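PDB 2VBF: branched-chain alpha-ketoacid decarboxylase from Lactococcus lactis, which probably decarboxylates branched-chain and aromatic alpha-keto acids to aldehydes, using bound thiamine diphosphate and a magnesium ion. Local coordinates for residues 145-150 and 155-160; 120-123 and 127-130; 170-175 and 181-186. One frame throughout, in Å; residues are numbered along the deposited sequence.

Contact 1. Residues 145-150 and 155-160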
ATOM      1  N   HIS A 145       0.578 -14.493  11.854  1.00 11.80           N
ATOM      2  CA  HIS A 145      -0.628 -13.787  11.398  1.00 12.95           C
ATOM      3  C   HIS A 145      -0.519 -13.382   9.930  1.00 11.74           C
ATOM      4  O   HIS A 145      -1.472 -13.500   9.167  1.00 11.35           O
ATOM      5  CB  HIS A 145      -0.857 -12.465  12.133  1.00 13.36           C
ATOM      6  CG  HIS A 145      -1.173 -12.580  13.584  1.00 12.73           C
ATOM      7  ND1 HIS A 145      -2.214 -13.341  14.074  1.00 14.61           N
ATOM      8  CD2 HIS A 145      -0.630 -11.948  14.650  1.00 14.60           C
ATOM      9  CE1 HIS A 145      -2.273 -13.200  15.388  1.00 16.03           C
ATOM     10  NE2 HIS A 145      -1.331 -12.351  15.761  1.00 14.62           N
ATOM     11  N   PHE A 146       0.638 -12.842   9.552  1.00 12.72           N
ATOM     12  CA  PHE A 146       0.750 -12.172   8.258  1.00 10.82           C
ATOM     13  C   PHE A 146       0.772 -13.210   7.137  1.00 11.33           C
ATOM     14  O   PHE A 146       0.164 -12.995   6.097  1.00 10.80           O
ATOM     15  CB  PHE A 146       1.914 -11.165   8.248  1.00 11.47           C
ATOM     16  CG  PHE A 146       1.909 -10.243   9.459  1.00 10.23           C
ATOM     17  CD1 PHE A 146       0.730  -9.639   9.872  1.00 12.04           C
ATOM     18  CD2 PHE A 146       3.064 -10.002  10.194  1.00 13.82           C
ATOM     19  CE1 PHE A 146       0.703  -8.830  10.990  1.00 11.92           C
ATOM     20  CE2 PHE A 146       3.029  -9.180  11.316  1.00 12.79           C
ATOM     21  CZ  PHE A 146       1.851  -8.610  11.712  1.00 12.45           C
ATOM     22  N   MET A 147       1.398 -14.361   7.363  1.00 11.61           N
ATOM     23  CA  MET A 147       1.350 -15.444   6.386  1.00 11.79           C
ATOM     24  C   MET A 147      -0.090 -15.962   6.229  1.00 11.32           C
ATOM     25  O   MET A 147      -0.530 -16.202   5.106  1.00 11.99           O
ATOM     26  CB  MET A 147       2.296 -16.601   6.746  1.00 13.65           C
ATOM     27  CG  MET A 147       2.365 -17.682   5.660  1.00 13.54           C
ATOM     28  SD  MET A 147       3.760 -18.803   5.854  1.00 17.79           S
ATOM     29  CE  MET A 147       3.159 -19.783   7.211  1.00 20.16           C
ATOM     30  N   LYS A 148      -0.805 -16.137   7.338  1.00 12.15           N
ATOM     31  CA  LYS A 148      -2.218 -16.535   7.284  1.00 13.25           C
ATOM     32  C   LYS A 148      -3.034 -15.559   6.415  1.00 11.33           C
ATOM     33  O   LYS A 148      -3.853 -15.972   5.592  1.00 10.73           O
ATOM     34  CB  LYS A 148      -2.834 -16.624   8.677  1.00 15.36           C
ATOM     35  CG  LYS A 148      -4.319 -16.946   8.619  1.00 18.00           C
ATOM     36  CD  LYS A 148      -4.925 -17.386   9.918  1.00 19.85           C
ATOM     37  CE  LYS A 148      -6.289 -18.023   9.660  1.00 21.63           C
ATOM     38  NZ  LYS A 148      -7.126 -18.129  10.890  1.00 25.59           N
ATOM     39  N   MET A 149      -2.785 -14.265   6.590  1.00 10.66           N
ATOM     40  CA  MET A 149      -3.500 -13.229   5.818  1.00 10.98           C
ATOM     41  C   MET A 149      -3.251 -13.353   4.310  1.00 10.67           C
ATOM     42  O   MET A 149      -4.056 -12.872   3.513  1.00 10.72           O
ATOM     43  CB  MET A 149      -3.151 -11.816   6.306  1.00 10.53           C
ATOM     44  CG  MET A 149      -3.650 -11.548   7.722  1.00 11.05           C
ATOM     45  SD  MET A 149      -2.854 -10.188   8.589  1.00 12.68           S
ATOM     46  CE  MET A 149      -3.436  -8.791   7.635  1.00 13.33           C
ATOM     47  N   HIS A 150      -2.158 -14.005   3.908  1.00 10.47           N
ATOM     48  CA  HIS A 150      -1.877 -14.202   2.493  1.00 10.88           C
ATOM     49  C   HIS A 150      -2.536 -15.459   1.881  1.00 11.21           C
ATOM     50  O   HIS A 150      -2.392 -15.712   0.688  1.00 11.06           O
ATOM     51  CB  HIS A 150      -0.370 -14.276   2.266  1.00 11.21           C
ATOM     52  CG  HIS A 150       0.311 -12.942   2.290  1.00 10.82           C
ATOM     53  ND1 HIS A 150       0.617 -12.285   3.465  1.00 10.11           N
ATOM     54  CD2 HIS A 150       0.718 -12.129   1.285  1.00 11.70           C
ATOM     55  CE1 HIS A 150       1.204 -11.136   3.176  1.00 10.49           C
ATOM     56  NE2 HIS A 150       1.267 -11.011   1.863  1.00 10.58           N
ATOM     57  N   ALA A 155      -0.911 -19.211  -4.120  1.00 10.87           N
ATOM     58  CA  ALA A 155      -1.098 -20.625  -4.451  1.00 12.19           C
ATOM     59  C   ALA A 155      -0.395 -21.530  -3.447  1.00 12.71           C
ATOM     60  O   ALA A 155      -0.796 -22.684  -3.244  1.00 12.88           O
ATOM     61  CB  ALA A 155      -0.580 -20.904  -5.825  1.00 12.01           C
ATOM     62  N   ALA A 156       0.683 -21.022  -2.862  1.00 11.93           N
ATOM     63  CA  ALA A 156       1.440 -21.757  -1.866  1.00 12.34           C
ATOM     64  C   ALA A 156       2.219 -20.773  -1.011  1.00 12.42           C
ATOM     65  O   ALA A 156       2.540 -19.668  -1.457  1.00 11.78           O
ATOM     66  CB  ALA A 156       2.403 -22.736  -2.549  1.00 12.36           C
ATOM     67  N   ARG A 157       2.527 -21.188   0.211  1.00 11.79           N
ATOM     68  CA  ARG A 157       3.248 -20.349   1.158  1.00 12.50           C
ATOM     69  C   ARG A 157       4.061 -21.198   2.116  1.00 12.52           C
ATOM     70  O   ARG A 157       3.664 -22.326   2.427  1.00 11.66           O
ATOM     71  CB  ARG A 157       2.266 -19.466   1.923  1.00 13.70           C
ATOM     72  CG  ARG A 157       1.339 -20.187   2.880  1.00 15.23           C
ATOM     73  CD  ARG A 157       0.015 -19.455   3.018  1.00 15.58           C
ATOM     74  NE  ARG A 157      -0.673 -19.500   1.748  1.00 16.60           N
ATOM     75  CZ  ARG A 157      -1.349 -20.550   1.283  1.00 16.33           C
ATOM     76  NH1 ARG A 157      -1.505 -21.661   1.999  1.00 16.70           N
ATOM     77  NH2 ARG A 157      -1.902 -20.475   0.089  1.00 17.65           N
ATOM     78  N   THR A 158       5.190 -20.666   2.577  1.00 12.11           N
ATOM     79  CA  THR A 158       6.049 -21.401   3.502  1.00 12.94           C
ATOM     80  C   THR A 158       6.774 -20.495   4.491  1.00 13.29           C
ATOM     81  O   THR A 158       7.175 -19.383   4.140  1.00 14.36           O
ATOM     82  CB  THR A 158       7.093 -22.266   2.732  1.00 13.64           C
ATOM     83  OG1 THR A 158       7.847 -23.086   3.656  1.00 14.73           O
ATOM     84  CG2 THR A 158       8.056 -21.397   1.930  1.00 13.23           C
ATOM     85  N   LEU A 159       6.898 -20.981   5.724  1.00 14.16           N
ATOM     86  CA  LEU A 159       7.837 -20.446   6.711  1.00 14.97           C
ATOM     87  C   LEU A 159       9.049 -21.370   6.731  1.00 15.74           C
ATOM     88  O   LEU A 159       8.941 -22.535   7.162  1.00 16.69           O
ATOM     89  CB  LEU A 159       7.209 -20.406   8.105  1.00 16.26           C
ATOM     90  CG  LEU A 159       8.172 -20.136   9.271  1.00 16.78           C
ATOM     91  CD1 LEU A 159       8.956 -18.827   9.057  1.00 19.10           C
ATOM     92  CD2 LEU A 159       7.417 -20.139  10.584  1.00 17.76           C
ATOM     93  N   LEU A 160      10.198 -20.868   6.285  1.00 14.94           N
ATOM     94  CA  LEU A 160      11.366 -21.718   6.159  1.00 15.46           C
ATOM     95  C   LEU A 160      12.060 -21.920   7.511  1.00 15.61           C
ATOM     96  O   LEU A 160      12.036 -21.045   8.383  1.00 16.40           O
ATOM     97  CB  LEU A 160      12.374 -21.158   5.159  1.00 14.82           C
ATOM     98  CG  LEU A 160      11.912 -20.913   3.720  1.00 14.36           C
ATOM     99  CD1 LEU A 160      13.070 -20.336   2.915  1.00 16.09           C
ATOM    100  CD2 LEU A 160      11.361 -22.187   3.069  1.00 13.87           C
TER
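Met-147 reaches from helix 145-149 to strand 156-159 and carries most of this contact. Its CG lies against Arg-157 CG at 3.9 Å, where the two side chains pass at a slant. Farther along, the sulfur rests on the peptide link after Thr-158, with SD 3.7 Å from Thr-158 C and 3.8 Å from Leu-159 N. A turn at chi3 (75°) brings the terminal CE to Leu-159 CB, 4.2 Å away, and the side chains of Met-147 and Leu-159 cross almost perpendicularly. Arg-157 CD lies 3.9 Å from Met-147 O; the bend at chi3 beyond it turns NE toward Thr-154 OG1 in the connecting loop, to which NE hydrogen-bonds. His-150 O is hydrogen-bonded to that same hydroxyl oxygen, which thus links the helix end to the strand. His-150 itself is anchored back on the helix, its ND1 giving a nearly straight bond (172°) to Phe-146 O at 2.8 Å. Cut back to an alanine, position 147 would probably leave a gap over the 158-159 peptide and the Arg-157 methylenes without their thioether neighbour. The helix runs antiparallel to the strand (171°), with the short axes 9.5 Å apart, and Thr-158 points to the other face, where Glu-168 binds its hydroxyl. No hydrogen bond joins the two segments directly; their contact is apolar, thioether against methylenes and a peptide, with Thr-154 OG1 as the polar link between them.

Contact 2. Residues 120-123 and 127-130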
ATOM      1  N   VAL A 120       9.678 -12.746   2.095  1.00 11.31           N
ATOM      2  CA  VAL A 120       9.508 -11.870   3.242  1.00 11.42           C
ATOM      3  C   VAL A 120      10.579 -12.205   4.281  1.00 11.28           C
ATOM      4  O   VAL A 120      10.610 -13.319   4.799  1.00 12.43           O
ATOM      5  CB  VAL A 120       8.119 -12.050   3.873  1.00 12.52           C
ATOM      6  CG1 VAL A 120       7.917 -11.032   5.008  1.00 13.31           C
ATOM      7  CG2 VAL A 120       7.036 -11.932   2.816  1.00 11.90           C
ATOM      8  N   GLY A 121      11.484 -11.261   4.529  1.00 11.76           N
ATOM      9  CA  GLY A 121      12.479 -11.407   5.573  1.00 10.92           C
ATOM     10  C   GLY A 121      11.842 -11.265   6.942  1.00 11.20           C
ATOM     11  O   GLY A 121      11.105 -10.317   7.181  1.00 13.43           O
ATOM     12  N   SER A 122      12.109 -12.218   7.832  1.00 12.14           N
ATOM     13  CA  SER A 122      11.478 -12.246   9.148  1.00 11.77           C
ATOM     14  C   SER A 122      12.521 -12.323  10.270  1.00 12.01           C
ATOM     15  O   SER A 122      13.704 -12.596  10.016  1.00 13.27           O
ATOM     16  CB  SER A 122      10.469 -13.410   9.244  1.00 12.13           C
ATOM     17  OG  SER A 122      11.105 -14.660   9.077  1.00 13.91           O
ATOM     18  N   PRO A 123      12.096 -12.055  11.506  1.00 12.26           N
ATOM     19  CA  PRO A 123      13.046 -12.126  12.638  1.00 13.41           C
ATOM     20  C   PRO A 123      13.704 -13.507  12.793  1.00 14.34           C
ATOM     21  O   PRO A 123      13.201 -14.505  12.275  1.00 13.54           O
ATOM     22  CB  PRO A 123      12.181 -11.797  13.845  1.00 13.36           C
ATOM     23  CG  PRO A 123      10.990 -11.089  13.311  1.00 13.69           C
ATOM     24  CD  PRO A 123      10.748 -11.643  11.948  1.00 12.07           C
ATOM     25  N   VAL A 127      14.138 -15.417  18.025  1.00 14.82           N
ATOM     26  CA  VAL A 127      13.227 -14.326  18.408  1.00 14.66           C
ATOM     27  C   VAL A 127      11.768 -14.773  18.240  1.00 13.35           C
ATOM     28  O   VAL A 127      10.925 -14.533  19.105  1.00 12.35           O
ATOM     29  CB  VAL A 127      13.493 -13.046  17.605  1.00 15.08           C
ATOM     30  CG1 VAL A 127      12.305 -12.071  17.694  1.00 14.56           C
ATOM     31  CG2 VAL A 127      14.806 -12.387  18.072  1.00 16.70           C
ATOM     32  N   GLN A 128      11.483 -15.434  17.127  1.00 13.89           N
ATOM     33  CA  GLN A 128      10.132 -15.934  16.877  1.00 13.29           C
ATOM     34  C   GLN A 128       9.690 -16.956  17.931  1.00 13.63           C
ATOM     35  O   GLN A 128       8.580 -16.873  18.466  1.00 13.33           O
ATOM     36  CB  GLN A 128      10.004 -16.509  15.469  1.00 12.64           C
ATOM     37  CG  GLN A 128      10.290 -15.499  14.375  1.00 13.29           C
ATOM     38  CD  GLN A 128       9.871 -15.955  12.974  1.00 13.66           C
ATOM     39  OE1 GLN A 128       8.886 -16.680  12.804  1.00 13.18           O
ATOM     40  NE2 GLN A 128      10.607 -15.490  11.962  1.00 13.52           N
ATOM     41  N   ASN A 129      10.571 -17.901  18.245  1.00 12.88           N
ATOM     42  CA  ASN A 129      10.265 -18.934  19.227  1.00 13.77           C
ATOM     43  C   ASN A 129      10.107 -18.379  20.643  1.00 13.63           C
ATOM     44  O   ASN A 129       9.362 -18.922  21.453  1.00 14.08           O
ATOM     45  CB  ASN A 129      11.350 -20.011  19.229  1.00 13.84           C
ATOM     46  CG  ASN A 129      11.000 -21.173  20.141  1.00 13.86           C
ATOM     47  OD1 ASN A 129       9.956 -21.810  19.969  1.00 18.02           O
ATOM     48  ND2 ASN A 129      11.853 -21.429  21.138  1.00 17.19           N
ATOM     49  N   ASP A 130      10.830 -17.302  20.937  1.00 14.39           N
ATOM     50  CA  ASP A 130      10.736 -16.628  22.234  1.00 14.94           C
ATOM     51  C   ASP A 130       9.501 -15.734  22.386  1.00 14.76           C
ATOM     52  O   ASP A 130       9.186 -15.305  23.499  1.00 14.62           O
ATOM     53  CB  ASP A 130      11.987 -15.789  22.485  1.00 16.10           C
ATOM     54  CG  ASP A 130      13.197 -16.625  22.882  1.00 19.40           C
ATOM     55  OD1 ASP A 130      13.018 -17.818  23.229  1.00 22.55           O
ATOM     56  OD2 ASP A 130      14.320 -16.079  22.852  1.00 22.41           O
TER
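Gln-128 supplies the polar part of the contact, through a single atom: its NE2 donates to Pro-123 O at 2.8 Å and, weakly, to Ser-122 OG at 3.0 Å. The first bond is fairly straight (155°), although the nitrogen sits 27° out of the proline carbonyl plane. The second is strongly bent at 127°, and the stronger polar partner of Ser-122 OG is Asn-186 ND2 on the adjacent strand. With CG anti to the carbonyl carbon and the chain extended beyond it, the glutamine spans the distance from its helix back to the strand end. These bonds close the turn by which the chain leaves strand 116-122, an inner strand of the six-stranded parallel sheet in the N-terminal thiamine diphosphate-binding domain, and enters the short helix 125-130. The apolar part is formed by Pro-123 CB and Val-127 CG1, 3.9 Å apart, where the CA atoms of the two segments are nearest (Pro-123 to Val-127, 6.2 Å). Across the proline ring, nearly at a right angle, runs the Gln-128 side chain, its NE2 3.8 Å from Pro-123 CD. Phe-143 packs on both Pro-123 and Gln-128, while Val-127 also touches Gln-568 of the second subunit.

Contact 3. Residues 170-175 and 181-186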
ATOM      1  N   ASP A 170      11.514 -25.643  -3.019  1.00 14.90           N
ATOM      2  CA  ASP A 170      11.195 -26.397  -4.207  1.00 16.26           C
ATOM      3  C   ASP A 170       9.693 -26.652  -4.326  1.00 14.33           C
ATOM      4  O   ASP A 170       9.146 -26.552  -5.413  1.00 15.30           O
ATOM      5  CB  ASP A 170      11.994 -27.695  -4.220  1.00 17.08           C
ATOM      6  CG  ASP A 170      13.463 -27.462  -4.530  1.00 19.97           C
ATOM      7  OD1 ASP A 170      13.857 -26.296  -4.749  1.00 19.36           O
ATOM      8  OD2 ASP A 170      14.233 -28.444  -4.570  1.00 21.32           O
ATOM      9  N   ARG A 171       9.042 -26.906  -3.197  1.00 15.15           N
ATOM     10  CA  ARG A 171       7.607 -27.146  -3.172  1.00 16.01           C
ATOM     11  C   ARG A 171       6.862 -25.917  -3.671  1.00 15.62           C
ATOM     12  O   ARG A 171       6.015 -26.018  -4.547  1.00 16.04           O
ATOM     13  CB  ARG A 171       7.119 -27.485  -1.771  1.00 15.17           C
ATOM     14  CG  ARG A 171       5.589 -27.713  -1.698  1.00 15.07           C
ATOM     15  CD  ARG A 171       5.113 -28.054  -0.310  1.00 16.11           C
ATOM     16  NE  ARG A 171       5.252 -26.974   0.670  1.00 16.68           N
ATOM     17  CZ  ARG A 171       4.432 -25.933   0.765  1.00 16.24           C
ATOM     18  NH1 ARG A 171       3.427 -25.778  -0.089  1.00 15.57           N
ATOM     19  NH2 ARG A 171       4.632 -25.038   1.713  1.00 17.42           N
ATOM     20  N   VAL A 172       7.182 -24.757  -3.110  1.00 15.26           N
ATOM     21  CA  VAL A 172       6.415 -23.556  -3.461  1.00 14.85           C
ATOM     22  C   VAL A 172       6.733 -23.087  -4.889  1.00 14.03           C
ATOM     23  O   VAL A 172       5.823 -22.690  -5.609  1.00 15.49           O
ATOM     24  CB  VAL A 172       6.582 -22.419  -2.409  1.00 14.82           C
ATOM     25  CG1 VAL A 172       6.278 -22.934  -0.992  1.00 13.78           C
ATOM     26  CG2 VAL A 172       7.978 -21.799  -2.479  1.00 18.33           C
ATOM     27  N   LEU A 173       7.993 -23.166  -5.319  1.00 14.51           N
ATOM     28  CA  LEU A 173       8.351 -22.762  -6.672  1.00 14.91           C
ATOM     29  C   LEU A 173       7.844 -23.752  -7.717  1.00 14.66           C
ATOM     30  O   LEU A 173       7.548 -23.371  -8.844  1.00 14.94           O
ATOM     31  CB  LEU A 173       9.863 -22.542  -6.808  1.00 14.34           C
ATOM     32  CG  LEU A 173      10.450 -21.435  -5.926  1.00 15.48           C
ATOM     33  CD1 LEU A 173      11.944 -21.303  -6.138  1.00 14.63           C
ATOM     34  CD2 LEU A 173       9.774 -20.091  -6.186  1.00 13.94           C
ATOM     35  N   SER A 174       7.757 -25.030  -7.343  1.00 16.59           N
ATOM     36  CA  SER A 174       7.118 -26.020  -8.209  1.00 17.13           C
ATOM     37  C   SER A 174       5.639 -25.670  -8.391  1.00 16.18           C
ATOM     38  O   SER A 174       5.113 -25.780  -9.504  1.00 17.02           O
ATOM     39  CB  SER A 174       7.286 -27.433  -7.639  1.00 18.75           C
ATOM     40  OG  SER A 174       8.637 -27.851  -7.757  1.00 20.44           O
ATOM     41  N   GLN A 175       4.986 -25.215  -7.320  1.00 17.20           N
ATOM     42  CA  GLN A 175       3.601 -24.728  -7.411  1.00 17.15           C
ATOM     43  C   GLN A 175       3.511 -23.472  -8.284  1.00 16.59           C
ATOM     44  O   GLN A 175       2.566 -23.319  -9.053  1.00 16.54           O
ATOM     45  CB  GLN A 175       2.993 -24.479  -6.034  1.00 20.31           C
ATOM     46  CG  GLN A 175       1.467 -24.429  -6.016  1.00 22.56           C
ATOM     47  CD  GLN A 175       0.790 -25.772  -6.310  1.00 28.03           C
ATOM     48  OE1 GLN A 175       1.452 -26.820  -6.498  1.00 35.42           O
ATOM     49  NE2 GLN A 175      -0.529 -25.761  -6.317  1.00 28.32           N
ATOM     50  N   LYS A 181       0.561 -18.865 -10.527  1.00 12.97           N
ATOM     51  CA  LYS A 181       0.005 -17.924  -9.551  1.00 13.63           C
ATOM     52  C   LYS A 181       1.093 -17.575  -8.514  1.00 12.57           C
ATOM     53  O   LYS A 181       2.094 -18.286  -8.384  1.00 13.03           O
ATOM     54  CB  LYS A 181      -1.213 -18.523  -8.842  1.00 13.95           C
ATOM     55  CG  LYS A 181      -2.462 -18.691  -9.689  1.00 17.65           C
ATOM     56  CD  LYS A 181      -3.511 -19.495  -8.910  1.00 18.43           C
ATOM     57  CE  LYS A 181      -4.919 -19.289  -9.476  1.00 20.25           C
ATOM     58  NZ  LYS A 181      -5.095 -20.048 -10.753  1.00 24.05           N
ATOM     59  N   PRO A 182       0.918 -16.447  -7.796  1.00 11.48           N
ATOM     60  CA  PRO A 182       1.951 -16.043  -6.836  1.00 10.97           C
ATOM     61  C   PRO A 182       2.153 -17.020  -5.681  1.00 10.37           C
ATOM     62  O   PRO A 182       1.225 -17.703  -5.247  1.00  9.04           O
ATOM     63  CB  PRO A 182       1.484 -14.670  -6.329  1.00 11.74           C
ATOM     64  CG  PRO A 182       0.100 -14.519  -6.785  1.00 13.46           C
ATOM     65  CD  PRO A 182      -0.179 -15.478  -7.883  1.00 11.98           C
ATOM     66  N   VAL A 183       3.385 -17.058  -5.193  1.00 10.80           N
ATOM     67  CA  VAL A 183       3.719 -17.821  -4.009  1.00 10.03           C
ATOM     68  C   VAL A 183       4.520 -16.944  -3.061  1.00 11.31           C
ATOM     69  O   VAL A 183       4.969 -15.850  -3.426  1.00 11.30           O
ATOM     70  CB  VAL A 183       4.486 -19.102  -4.349  1.00 10.56           C
ATOM     71  CG1 VAL A 183       3.627 -19.975  -5.272  1.00 12.68           C
ATOM     72  CG2 VAL A 183       5.842 -18.772  -4.988  1.00 11.36           C
ATOM     73  N   TYR A 184       4.701 -17.454  -1.853  1.00 10.41           N
ATOM     74  CA  TYR A 184       5.144 -16.663  -0.701  1.00 10.86           C
ATOM     75  C   TYR A 184       6.138 -17.476   0.131  1.00 12.44           C
ATOM     76  O   TYR A 184       5.859 -18.615   0.501  1.00 11.99           O
ATOM     77  CB  TYR A 184       3.898 -16.299   0.094  1.00 11.33           C
ATOM     78  CG  TYR A 184       4.055 -15.609   1.440  1.00 12.25           C
ATOM     79  CD1 TYR A 184       3.694 -14.269   1.592  1.00 13.01           C
ATOM     80  CD2 TYR A 184       4.438 -16.307   2.582  1.00 13.99           C
ATOM     81  CE1 TYR A 184       3.759 -13.642   2.837  1.00 12.38           C
ATOM     82  CE2 TYR A 184       4.495 -15.689   3.828  1.00 13.39           C
ATOM     83  CZ  TYR A 184       4.170 -14.353   3.946  1.00 13.00           C
ATOM     84  OH  TYR A 184       4.211 -13.730   5.175  1.00 14.55           O
ATOM     85  N   ILE A 185       7.286 -16.865   0.420  1.00 10.89           N
ATOM     86  CA  ILE A 185       8.378 -17.494   1.159  1.00 11.24           C
ATOM     87  C   ILE A 185       8.779 -16.568   2.287  1.00 11.45           C
ATOM     88  O   ILE A 185       9.244 -15.463   2.034  1.00 13.51           O
ATOM     89  CB  ILE A 185       9.600 -17.772   0.245  1.00 11.36           C
ATOM     90  CG1 ILE A 185       9.211 -18.727  -0.896  1.00 12.72           C
ATOM     91  CG2 ILE A 185      10.777 -18.307   1.056  1.00 11.82           C
ATOM     92  CD1 ILE A 185      10.287 -18.900  -1.968  1.00 12.75           C
ATOM     93  N   ASN A 186       8.543 -17.005   3.524  1.00 11.82           N
ATOM     94  CA  ASN A 186       8.971 -16.277   4.712  1.00 11.90           C
ATOM     95  C   ASN A 186      10.341 -16.841   5.086  1.00 12.57           C
ATOM     96  O   ASN A 186      10.476 -18.038   5.344  1.00 12.92           O
ATOM     97  CB  ASN A 186       7.913 -16.385   5.827  1.00 13.24           C
ATOM     98  CG  ASN A 186       8.367 -15.812   7.162  1.00 14.17           C
ATOM     99  OD1 ASN A 186       7.614 -15.087   7.841  1.00 20.37           O
ATOM    100  ND2 ASN A 186       9.567 -16.164   7.572  1.00 10.87           N
TER
HETATM  101  O   HOH W   1       1.229 -20.990  -8.473  1.00 24.63           O
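Val-172 and Val-183 are the nearest CA pair, 6.4 Å apart, where helix 165-179 runs back along strand 183-188 with local axes 8.5 Å apart and an angle of 162° between their directions. Both valines point into the interface, but the shorter contact here involves backbone: the isopropyl group of Val-183 sits against Val-172 O, with CG1 nearest at 3.5 Å. The closest apolar side-chain contact is two residues further along the strand, where the Val-172 CG2 methyl meets the Ile-185 CG1 methylene at 3.7 Å and the CD1 methyl equally near. Val-172 has CG2 between backbone N and carbonyl carbon and CG1 anti to the carbonyl carbon (chi1 -53°), a rotamer that gives one methyl to the isoleucine; the other, CG1, lies over one face of the Arg-171 guanidinium, offset toward its rim, and the NH2 of that group is bound to Arg-157 O and Glu-168. Leu-173 starts off away from the strand, yet its CD2 comes back to within 4.3 Å of Val-183 CG2 and meets Ile-185 CD1 as well. At the end where the chain turns from the helix into the strand, water 1 bridges the segments, donating to Gln-175 O at 2.7 Å and to Lys-181 O at 2.8 Å. Within the helix, Asp-170 O accepts from both Ser-174 N and Ser-174 OG, which approach from opposite faces of its carbonyl plane. Val-117 of strand 116-122 extends the apolar layer, touching Leu-173, Val-183 and Ile-185, whereas Tyr-184 points to the other face of the sheet. Helix 165-179 joins the parallel neighbours 156-159 and 183-188 in a right-handed beta-alpha-beta crossover of the parallel sheet of an alpha/beta domain.

How the contacts relate
The three contacts belong to one parallel sheet, whose strands 116-122, 183-188 and 156-159 lie side by side in that order. Contact 3 holds the middle strand: its centre is about 10 Å from that of contact 1 and about 19 Å from that of contact 2. Backbone pairs join them: Asn-186 N lies 2.8 Å from Thr-158 O in contact 1, and Ile-185 O lies 2.8 Å from Val-120 N in contact 2. Contacts 1 and 3 cover opposite faces, with helix 145-149 on one and helix 165-179 on the other. None belongs to the cofactor pocket itself, although the side chains of Pro-123 and His-150 lie about 12 Å and 13 Å from a bound thiamine diphosphate.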